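Local atomic coordinates of iron-regulated transcriptional activator AFT2 (Saccharomyces cerevisiae, PDB entry 4LMG), a protein that activates the genes of the iron regulon when iron is scarce, by recognising the CACCC iron-responsive element in their promoters. Residues A[23-35]-A[101-115]. Numbering follows the deposited sequence.
Sequences PWLQKIFYPQGID and LRFDLITKTDDYKKF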
ATOM      1  N   PRO A  23     -18.466  -2.833   0.627  1.00 31.72           N
ATOM      2  CA  PRO A  23     -19.617  -2.417   1.441  1.00 33.03           C
ATOM      3  C   PRO A  23     -20.742  -3.450   1.427  1.00 32.86           C
ATOM      4  O   PRO A  23     -21.406  -3.661   2.443  1.00 32.40           O
ATOM      5  CB  PRO A  23     -20.086  -1.132   0.755  1.00 36.91           C
ATOM      6  CG  PRO A  23     -18.874  -0.609   0.066  1.00 40.35           C
ATOM      7  CD  PRO A  23     -18.113  -1.819  -0.383  1.00 33.01           C
ATOM      8  N   TRP A  24     -20.955  -4.083   0.281  1.00 29.98           N
ATOM      9  CA  TRP A  24     -21.987  -5.104   0.168  1.00 31.73           C
ATOM     10  C   TRP A  24     -21.609  -6.327   0.993  1.00 25.22           C
ATOM     11  O   TRP A  24     -22.433  -6.878   1.721  1.00 29.43           O
ATOM     12  CB  TRP A  24     -22.201  -5.489  -1.296  1.00 37.36           C
ATOM     13  CG  TRP A  24     -23.226  -6.561  -1.487  1.00 35.38           C
ATOM     14  CD1 TRP A  24     -24.576  -6.442  -1.331  1.00 46.37           C
ATOM     15  CD2 TRP A  24     -22.985  -7.918  -1.877  1.00 37.93           C
ATOM     16  NE1 TRP A  24     -25.191  -7.641  -1.598  1.00 45.32           N
ATOM     17  CE2 TRP A  24     -24.235  -8.563  -1.936  1.00 42.78           C
ATOM     18  CE3 TRP A  24     -21.832  -8.649  -2.183  1.00 43.90           C
ATOM     19  CZ2 TRP A  24     -24.367  -9.905  -2.287  1.00 40.77           C
ATOM     20  CZ3 TRP A  24     -21.965  -9.980  -2.532  1.00 45.40           C
ATOM     21  CH2 TRP A  24     -23.223 -10.595  -2.580  1.00 41.28           C
ATOM     22  N   LEU A  25     -20.352  -6.740   0.886  1.00 30.38           N
ATOM     23  CA  LEU A  25     -19.865  -7.897   1.626  1.00 26.30           C
ATOM     24  C   LEU A  25     -19.898  -7.669   3.136  1.00 28.38           C
ATOM     25  O   LEU A  25     -20.130  -8.601   3.904  1.00 31.22           O
ATOM     26  CB  LEU A  25     -18.456  -8.271   1.162  1.00 17.36           C
ATOM     27  CG  LEU A  25     -18.400  -8.936  -0.214  1.00 23.42           C
ATOM     28  CD1 LEU A  25     -16.965  -9.149  -0.663  1.00 22.78           C
ATOM     29  CD2 LEU A  25     -19.157 -10.256  -0.178  1.00 23.37           C
ATOM     30  N   GLN A  26     -19.667  -6.428   3.558  1.00 24.23           N
ATOM     31  CA  GLN A  26     -19.694  -6.090   4.978  1.00 26.26           C
ATOM     32  C   GLN A  26     -21.091  -6.271   5.562  1.00 28.54           C
ATOM     33  O   GLN A  26     -21.245  -6.754   6.681  1.00 27.51           O
ATOM     34  CB  GLN A  26     -19.208  -4.656   5.211  1.00 22.46           C
ATOM     35  CG  GLN A  26     -17.717  -4.459   5.008  1.00 26.87           C
ATOM     36  CD  GLN A  26     -17.305  -3.004   5.109  1.00 26.19           C
ATOM     37  OE1 GLN A  26     -17.900  -2.135   4.474  1.00 28.87           O
ATOM     38  NE2 GLN A  26     -16.292  -2.732   5.920  1.00 26.15           N
ATOM     39  N   LYS A  27     -22.106  -5.876   4.802  1.00 29.11           N
ATOM     40  CA  LYS A  27     -23.483  -6.045   5.237  1.00 32.53           C
ATOM     41  C   LYS A  27     -23.781  -7.510   5.515  1.00 33.80           C
ATOM     42  O   LYS A  27     -24.558  -7.833   6.409  1.00 37.79           O
ATOM     43  CB  LYS A  27     -24.456  -5.507   4.187  1.00 35.95           C
ATOM     44  CG  LYS A  27     -24.486  -3.991   4.082  1.00 44.42           C
ATOM     45  CD  LYS A  27     -25.464  -3.536   3.009  1.00 50.08           C
ATOM     46  CE  LYS A  27     -26.853  -4.096   3.258  1.00 53.09           C
ATOM     47  NZ  LYS A  27     -27.816  -3.676   2.205  1.00 63.37           N
ATOM     48  N   ILE A  28     -23.147  -8.393   4.752  1.00 30.72           N
ATOM     49  CA  ILE A  28     -23.410  -9.823   4.857  1.00 27.77           C
ATOM     50  C   ILE A  28     -22.557 -10.505   5.921  1.00 26.13           C
ATOM     51  O   ILE A  28     -23.043 -11.357   6.667  1.00 26.71           O
ATOM     52  CB  ILE A  28     -23.172 -10.539   3.513  1.00 31.58           C
ATOM     53  CG1 ILE A  28     -24.097  -9.975   2.435  1.00 33.83           C
ATOM     54  CG2 ILE A  28     -23.382 -12.036   3.664  1.00 29.27           C
ATOM     55  CD1 ILE A  28     -23.897 -10.603   1.079  1.00 39.93           C
ATOM     56  N   PHE A  29     -21.285 -10.133   5.998  1.00 24.32           N
ATOM     57  CA  PHE A  29     -20.357 -10.863   6.857  1.00 29.59           C
ATOM     58  C   PHE A  29     -20.162 -10.288   8.258  1.00 28.79           C
ATOM     59  O   PHE A  29     -19.838 -11.023   9.191  1.00 26.95           O
ATOM     60  CB  PHE A  29     -19.026 -11.089   6.141  1.00 25.32           C
ATOM     61  CG  PHE A  29     -19.092 -12.173   5.112  1.00 24.89           C
ATOM     62  CD1 PHE A  29     -18.878 -13.495   5.470  1.00 22.54           C
ATOM     63  CD2 PHE A  29     -19.411 -11.881   3.797  1.00 28.99           C
ATOM     64  CE1 PHE A  29     -18.956 -14.503   4.527  1.00 24.72           C
ATOM     65  CE2 PHE A  29     -19.493 -12.887   2.850  1.00 22.55           C
ATOM     66  CZ  PHE A  29     -19.263 -14.198   3.217  1.00 18.33           C
ATOM     67  N   TYR A  30     -20.367  -8.985   8.410  1.00 28.63           N
ATOM     68  CA  TYR A  30     -20.297  -8.366   9.730  1.00 31.31           C
ATOM     69  C   TYR A  30     -21.195  -9.083  10.744  1.00 29.25           C
ATOM     70  O   TYR A  30     -20.755  -9.390  11.848  1.00 28.10           O
ATOM     71  CB  TYR A  30     -20.649  -6.878   9.661  1.00 29.59           C
ATOM     72  CG  TYR A  30     -19.449  -5.959   9.616  1.00 26.65           C
ATOM     73  CD1 TYR A  30     -18.227  -6.351  10.148  1.00 29.27           C
ATOM     74  CD2 TYR A  30     -19.543  -4.695   9.050  1.00 27.29           C
ATOM     75  CE1 TYR A  30     -17.131  -5.509  10.113  1.00 25.74           C
ATOM     76  CE2 TYR A  30     -18.455  -3.848   9.010  1.00 36.11           C
ATOM     77  CZ  TYR A  30     -17.251  -4.259   9.542  1.00 36.48           C
ATOM     78  OH  TYR A  30     -16.166  -3.411   9.503  1.00 30.85           O
ATOM     79  N   PRO A  31     -22.456  -9.357  10.372  1.00 28.95           N
ATOM     80  CA  PRO A  31     -23.334 -10.061  11.313  1.00 33.70           C
ATOM     81  C   PRO A  31     -22.797 -11.440  11.688  1.00 31.45           C
ATOM     82  O   PRO A  31     -23.215 -11.994  12.701  1.00 26.25           O
ATOM     83  CB  PRO A  31     -24.645 -10.198  10.533  1.00 30.27           C
ATOM     84  CG  PRO A  31     -24.617  -9.073   9.555  1.00 35.08           C
ATOM     85  CD  PRO A  31     -23.174  -8.948   9.153  1.00 30.06           C
ATOM     86  N   GLN A  32     -21.880 -11.977  10.889  1.00 32.06           N
ATOM     87  CA  GLN A  32     -21.319 -13.301  11.149  1.00 31.90           C
ATOM     88  C   GLN A  32     -20.032 -13.227  11.973  1.00 30.56           C
ATOM     89  O   GLN A  32     -19.329 -14.225  12.135  1.00 31.74           O
ATOM     90  CB  GLN A  32     -21.045 -14.024   9.832  1.00 28.27           C
ATOM     91  CG  GLN A  32     -22.251 -14.129   8.915  1.00 37.79           C
ATOM     92  CD  GLN A  32     -23.272 -15.135   9.405  1.00 45.25           C
ATOM     93  OE1 GLN A  32     -22.949 -16.300   9.641  1.00 47.96           O
ATOM     94  NE2 GLN A  32     -24.514 -14.690   9.562  1.00 47.31           N
ATOM     95  N   GLY A  33     -19.721 -12.042  12.487  1.00 28.94           N
ATOM     96  CA  GLY A  33     -18.500 -11.852  13.252  1.00 33.48           C
ATOM     97  C   GLY A  33     -17.273 -11.915  12.361  1.00 28.73           C
ATOM     98  O   GLY A  33     -16.177 -12.261  12.807  1.00 24.99           O
ATOM     99  N   ILE A  34     -17.464 -11.581  11.091  1.00 22.62           N
ATOM    100  CA  ILE A  34     -16.377 -11.609  10.121  1.00 24.92           C
ATOM    101  C   ILE A  34     -16.076 -10.205   9.622  1.00 22.87           C
ATOM    102  O   ILE A  34     -16.951  -9.526   9.082  1.00 23.25           O
ATOM    103  CB  ILE A  34     -16.708 -12.525   8.929  1.00 27.70           C
ATOM    104  CG1 ILE A  34     -16.889 -13.965   9.412  1.00 27.13           C
ATOM    105  CG2 ILE A  34     -15.609 -12.449   7.876  1.00 31.97           C
ATOM    106  CD1 ILE A  34     -17.356 -14.923   8.338  1.00 25.66           C
ATOM    107  N   ASP A  35     -14.828  -9.782   9.816  1.00 27.39           N
ATOM    108  CA  ASP A  35     -14.387  -8.435   9.478  1.00 24.53           C
ATOM    109  C   ASP A  35     -13.533  -8.476   8.211  1.00 26.52           C
ATOM    110  O   ASP A  35     -12.350  -8.808   8.264  1.00 24.52           O
ATOM    111  CB  ASP A  35     -13.577  -7.855  10.642  1.00 22.29           C
ATOM    112  CG  ASP A  35     -13.257  -6.381  10.467  1.00 29.73           C
ATOM    113  OD1 ASP A  35     -13.477  -5.837   9.363  1.00 33.92           O
ATOM    114  OD2 ASP A  35     -12.778  -5.763  11.441  1.00 31.96           O
ATOM    115  N   LEU A 101     -15.006 -15.867  15.895  1.00 36.34           N
ATOM    116  CA  LEU A 101     -15.773 -14.825  15.229  1.00 38.32           C
ATOM    117  C   LEU A 101     -16.619 -14.074  16.250  1.00 46.23           C
ATOM    118  O   LEU A 101     -17.644 -14.577  16.715  1.00 44.05           O
ATOM    119  CB  LEU A 101     -16.662 -15.430  14.142  1.00 35.69           C
ATOM    120  CG  LEU A 101     -15.962 -16.349  13.138  1.00 38.47           C
ATOM    121  CD1 LEU A 101     -16.923 -16.760  12.032  1.00 39.60           C
ATOM    122  CD2 LEU A 101     -14.731 -15.675  12.552  1.00 34.30           C
ATOM    123  N   ARG A 102     -16.182 -12.871  16.602  1.00 50.66           N
ATOM    124  CA  ARG A 102     -16.874 -12.082  17.611  1.00 59.71           C
ATOM    125  C   ARG A 102     -17.351 -10.752  17.044  1.00 56.01           C
ATOM    126  O   ARG A 102     -16.548  -9.922  16.620  1.00 55.81           O
ATOM    127  CB  ARG A 102     -15.968 -11.846  18.821  1.00 65.48           C
ATOM    128  CG  ARG A 102     -15.541 -13.122  19.528  1.00 74.29           C
ATOM    129  CD  ARG A 102     -14.701 -12.817  20.756  1.00 77.56           C
ATOM    130  NE  ARG A 102     -15.420 -11.977  21.709  1.00 81.09           N
ATOM    131  CZ  ARG A 102     -14.893 -11.506  22.834  1.00 86.96           C
ATOM    132  NH1 ARG A 102     -13.637 -11.792  23.150  1.00 91.35           N
ATOM    133  NH2 ARG A 102     -15.621 -10.749  23.644  1.00 85.79           N
ATOM    134  N   PHE A 103     -18.665 -10.561  17.041  1.00 46.27           N
ATOM    135  CA  PHE A 103     -19.256  -9.326  16.547  1.00 40.99           C
ATOM    136  C   PHE A 103     -19.073  -8.182  17.539  1.00 46.61           C
ATOM    137  O   PHE A 103     -18.896  -7.030  17.144  1.00 44.95           O
ATOM    138  CB  PHE A 103     -20.742  -9.526  16.246  1.00 40.12           C
ATOM    139  CG  PHE A 103     -21.449  -8.269  15.835  1.00 43.93           C
ATOM    140  CD1 PHE A 103     -22.298  -7.619  16.712  1.00 54.72           C
ATOM    141  CD2 PHE A 103     -21.251  -7.727  14.576  1.00 43.27           C
ATOM    142  CE1 PHE A 103     -22.948  -6.458  16.337  1.00 58.10           C
ATOM    143  CE2 PHE A 103     -21.896  -6.565  14.195  1.00 41.81           C
ATOM    144  CZ  PHE A 103     -22.747  -5.930  15.077  1.00 51.49           C
ATOM    145  N   ASP A 104     -19.115  -8.502  18.829  1.00 44.72           N
ATOM    146  CA  ASP A 104     -18.957  -7.488  19.865  1.00 47.84           C
ATOM    147  C   ASP A 104     -17.643  -6.717  19.722  1.00 49.82           C
ATOM    148  O   ASP A 104     -17.615  -5.496  19.864  1.00 56.52           O
ATOM    149  CB  ASP A 104     -19.080  -8.105  21.262  1.00 58.94           C
ATOM    150  CG  ASP A 104     -18.273  -9.381  21.415  1.00 65.84           C
ATOM    151  OD1 ASP A 104     -18.735 -10.292  22.133  1.00 73.62           O
ATOM    152  OD2 ASP A 104     -17.177  -9.474  20.824  1.00 61.44           O
ATOM    153  N   LEU A 105     -16.561  -7.434  19.435  1.00 42.19           N
ATOM    154  CA  LEU A 105     -15.257  -6.808  19.266  1.00 46.42           C
ATOM    155  C   LEU A 105     -15.236  -5.966  17.997  1.00 51.34           C
ATOM    156  O   LEU A 105     -14.618  -4.902  17.951  1.00 54.82           O
ATOM    157  CB  LEU A 105     -14.160  -7.869  19.210  1.00 52.90           C
ATOM    158  CG  LEU A 105     -14.059  -8.794  20.425  1.00 64.72           C
ATOM    159  CD1 LEU A 105     -12.991  -9.854  20.205  1.00 67.08           C
ATOM    160  CD2 LEU A 105     -13.775  -7.993  21.689  1.00 67.69           C
ATOM    161  N   ILE A 106     -15.923  -6.452  16.969  1.00 39.47           N
ATOM    162  CA  ILE A 106     -16.009  -5.752  15.695  1.00 29.32           C
ATOM    163  C   ILE A 106     -16.631  -4.363  15.836  1.00 33.07           C
ATOM    164  O   ILE A 106     -16.174  -3.405  15.210  1.00 38.00           O
ATOM    165  CB  ILE A 106     -16.814  -6.570  14.663  1.00 32.58           C
ATOM    166  CG1 ILE A 106     -15.969  -7.729  14.132  1.00 38.69           C
ATOM    167  CG2 ILE A 106     -17.268  -5.684  13.519  1.00 36.94           C
ATOM    168  CD1 ILE A 106     -16.633  -8.517  13.021  1.00 39.14           C
ATOM    169  N   THR A 107     -17.665  -4.255  16.665  1.00 29.03           N
ATOM    170  CA  THR A 107     -18.397  -3.001  16.815  1.00 36.21           C
ATOM    171  C   THR A 107     -17.546  -1.876  17.400  1.00 45.64           C
ATOM    172  O   THR A 107     -17.943  -0.711  17.374  1.00 46.70           O
ATOM    173  CB  THR A 107     -19.643  -3.174  17.704  1.00 36.67           C
ATOM    174  OG1 THR A 107     -19.237  -3.383  19.063  1.00 40.97           O
ATOM    175  CG2 THR A 107     -20.474  -4.352  17.234  1.00 33.18           C
ATOM    176  N   LYS A 108     -16.381  -2.228  17.934  1.00 48.28           N
ATOM    177  CA  LYS A 108     -15.518  -1.247  18.582  1.00 58.26           C
ATOM    178  C   LYS A 108     -14.436  -0.736  17.636  1.00 56.13           C
ATOM    179  O   LYS A 108     -13.617   0.105  18.009  1.00 58.62           O
ATOM    180  CB  LYS A 108     -14.886  -1.842  19.843  1.00 56.04           C
ATOM    181  CG  LYS A 108     -15.904  -2.348  20.853  1.00 64.43           C
ATOM    182  CD  LYS A 108     -15.233  -2.935  22.084  1.00 74.42           C
ATOM    183  CE  LYS A 108     -16.266  -3.435  23.085  1.00 80.36           C
ATOM    184  NZ  LYS A 108     -15.634  -3.999  24.311  1.00 81.08           N
ATOM    185  N   THR A 109     -14.444  -1.245  16.408  1.00 43.19           N
ATOM    186  CA  THR A 109     -13.437  -0.879  15.421  1.00 41.78           C
ATOM    187  C   THR A 109     -13.836   0.371  14.654  1.00 44.22           C
ATOM    188  O   THR A 109     -15.015   0.723  14.588  1.00 43.25           O
ATOM    189  CB  THR A 109     -13.206  -2.012  14.408  1.00 49.04           C
ATOM    190  OG1 THR A 109     -14.368  -2.157  13.581  1.00 40.48           O
ATOM    191  CG2 THR A 109     -12.922  -3.324  15.127  1.00 56.65           C
ATOM    192  N   ASP A 110     -12.843   1.031  14.067  1.00 47.96           N
ATOM    193  CA  ASP A 110     -13.071   2.246  13.296  1.00 46.37           C
ATOM    194  C   ASP A 110     -13.763   1.960  11.967  1.00 41.45           C
ATOM    195  O   ASP A 110     -14.555   2.769  11.483  1.00 38.83           O
ATOM    196  CB  ASP A 110     -11.748   2.975  13.052  1.00 48.72           C
ATOM    197  CG  ASP A 110     -11.891   4.143  12.095  1.00 51.01           C
ATOM    198  OD1 ASP A 110     -12.507   5.160  12.481  1.00 53.48           O
ATOM    199  OD2 ASP A 110     -11.378   4.044  10.960  1.00 52.13           O
ATOM    200  N   ASP A 111     -13.464   0.808  11.376  1.00 39.92           N
ATOM    201  CA  ASP A 111     -14.063   0.456  10.094  1.00 46.37           C
ATOM    202  C   ASP A 111     -15.547   0.124  10.224  1.00 36.79           C
ATOM    203  O   ASP A 111     -16.335   0.445   9.336  1.00 39.36           O
ATOM    204  CB  ASP A 111     -13.294  -0.681   9.415  1.00 55.70           C
ATOM    205  CG  ASP A 111     -12.132  -0.174   8.578  1.00 72.01           C
ATOM    206  OD1 ASP A 111     -12.324   0.808   7.828  1.00 72.90           O
ATOM    207  OD2 ASP A 111     -11.027  -0.747   8.673  1.00 81.16           O
ATOM    208  N   TYR A 112     -15.931  -0.510  11.327  1.00 31.36           N
ATOM    209  CA  TYR A 112     -17.345  -0.773  11.562  1.00 31.84           C
ATOM    210  C   TYR A 112     -18.098   0.538  11.738  1.00 34.51           C
ATOM    211  O   TYR A 112     -19.162   0.742  11.155  1.00 28.87           O
ATOM    212  CB  TYR A 112     -17.557  -1.661  12.787  1.00 35.66           C
ATOM    213  CG  TYR A 112     -19.022  -1.921  13.066  1.00 42.45           C
ATOM    214  CD1 TYR A 112     -19.744  -2.822  12.295  1.00 37.68           C
ATOM    215  CD2 TYR A 112     -19.686  -1.255  14.090  1.00 40.71           C
ATOM    216  CE1 TYR A 112     -21.084  -3.060  12.537  1.00 35.65           C
ATOM    217  CE2 TYR A 112     -21.027  -1.487  14.343  1.00 41.65           C
ATOM    218  CZ  TYR A 112     -21.720  -2.391  13.562  1.00 44.83           C
ATOM    219  OH  TYR A 112     -23.053  -2.629  13.802  1.00 46.22           O
ATOM    220  N   LYS A 113     -17.536   1.431  12.543  1.00 36.09           N
ATOM    221  CA  LYS A 113     -18.153   2.728  12.778  1.00 38.54           C
ATOM    222  C   LYS A 113     -18.280   3.501  11.472  1.00 34.03           C
ATOM    223  O   LYS A 113     -19.309   4.125  11.208  1.00 41.36           O
ATOM    224  CB  LYS A 113     -17.355   3.522  13.811  1.00 42.27           C
ATOM    225  CG  LYS A 113     -17.335   2.871  15.186  1.00 36.59           C
ATOM    226  CD  LYS A 113     -16.470   3.653  16.162  1.00 48.41           C
ATOM    227  CE  LYS A 113     -16.430   2.978  17.522  1.00 46.73           C
ATOM    228  NZ  LYS A 113     -17.782   2.897  18.142  1.00 46.98           N
ATOM    229  N   LYS A 114     -17.236   3.448  10.652  1.00 34.31           N
ATOM    230  CA  LYS A 114     -17.277   4.075   9.338  1.00 29.88           C
ATOM    231  C   LYS A 114     -18.292   3.366   8.447  1.00 27.49           C
ATOM    232  O   LYS A 114     -18.992   4.004   7.661  1.00 26.23           O
ATOM    233  CB  LYS A 114     -15.893   4.062   8.686  1.00 44.64           C
ATOM    234  CG  LYS A 114     -14.910   5.039   9.310  1.00 54.89           C
ATOM    235  CD  LYS A 114     -13.568   5.013   8.599  1.00 62.73           C
ATOM    236  CE  LYS A 114     -12.652   6.109   9.124  1.00 74.82           C
ATOM    237  NZ  LYS A 114     -11.308   6.069   8.485  1.00 80.72           N
ATOM    238  N   PHE A 115     -18.365   2.046   8.575  1.00 27.27           N
ATOM    239  CA  PHE A 115     -19.351   1.254   7.844  1.00 30.35           C
ATOM    240  C   PHE A 115     -20.758   1.683   8.234  1.00 31.19           C
ATOM    241  O   PHE A 115     -21.632   1.846   7.384  1.00 31.29           O
ATOM    242  CB  PHE A 115     -19.154  -0.235   8.134  1.00 34.17           C
ATOM    243  CG  PHE A 115     -20.357  -1.085   7.824  1.00 40.46           C
ATOM    244  CD1 PHE A 115     -20.630  -1.481   6.525  1.00 39.05           C
ATOM    245  CD2 PHE A 115     -21.208  -1.501   8.837  1.00 41.23           C
ATOM    246  CE1 PHE A 115     -21.733  -2.269   6.239  1.00 34.47           C
ATOM    247  CE2 PHE A 115     -22.311  -2.288   8.558  1.00 39.00           C
ATOM    248  CZ  PHE A 115     -22.574  -2.674   7.255  1.00 33.57           C
TER
HETATM  249  O   HOH W   1     -15.823   0.281   6.594  1.00 32.72           O
HETATM  250  O   HOH W   2     -14.215  -3.631  11.396  1.00 34.38           O
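The ring of Y30 wedges between I106, Y112 and F115 and illustrates how one aromatic side chain just after helix 21-29 can meet two others, 103-106 and 110-121. Its edge is directed at the face of F115, where Y30 CE2 lies 3.6 Å from F115 CG, and its own face receives the edge of Y112, with Y112 CD1 3.7 Å from Y30 CE2. Both pairs are T-shaped, with ring planes at 70° and 77°, so the three rings form an aromatic cluster. I106 CG2 comes in obliquely on the CE1 atom of Y30, at 3.4 Å. The delta methyl of I106 reaches past the ring to the backbone at G33, 3.5 Å from G33 C, because CG1 stands anti to the carbonyl carbon (chi1 -76°). F115 is flanked in turn by Q26 and K27, the latter bringing CG to the ring edge.

Polar contact across the interface runs through water. One water lies 2.7 Å from Y30 OH and donates to both D35 OD2 and T109 OG1; a second accepts from Q26 NE2 and donates to D111 O. T109 OG1 is held three ways: besides the water it accepts from Y112 N, capping helix 110-121, and it donates to I106 O. R51, which forms salt bridges with D35 and D111, probably tempers the repulsion between these two carboxylates.

Farther along, G33 adopts positive phi and closes helix 21-29, bringing its backbone against the start of helix 103-106, while L101 packs on I34 near the zinc site. F131 of helix 125-139 continues the cluster against F115. The helix terminus itself is a Schellman motif with G33 at C', and here it joins helix 21-29, between strands 7-8 and 36-42 of the WRKY-GCM1 sheet, to the helices that follow the last strand.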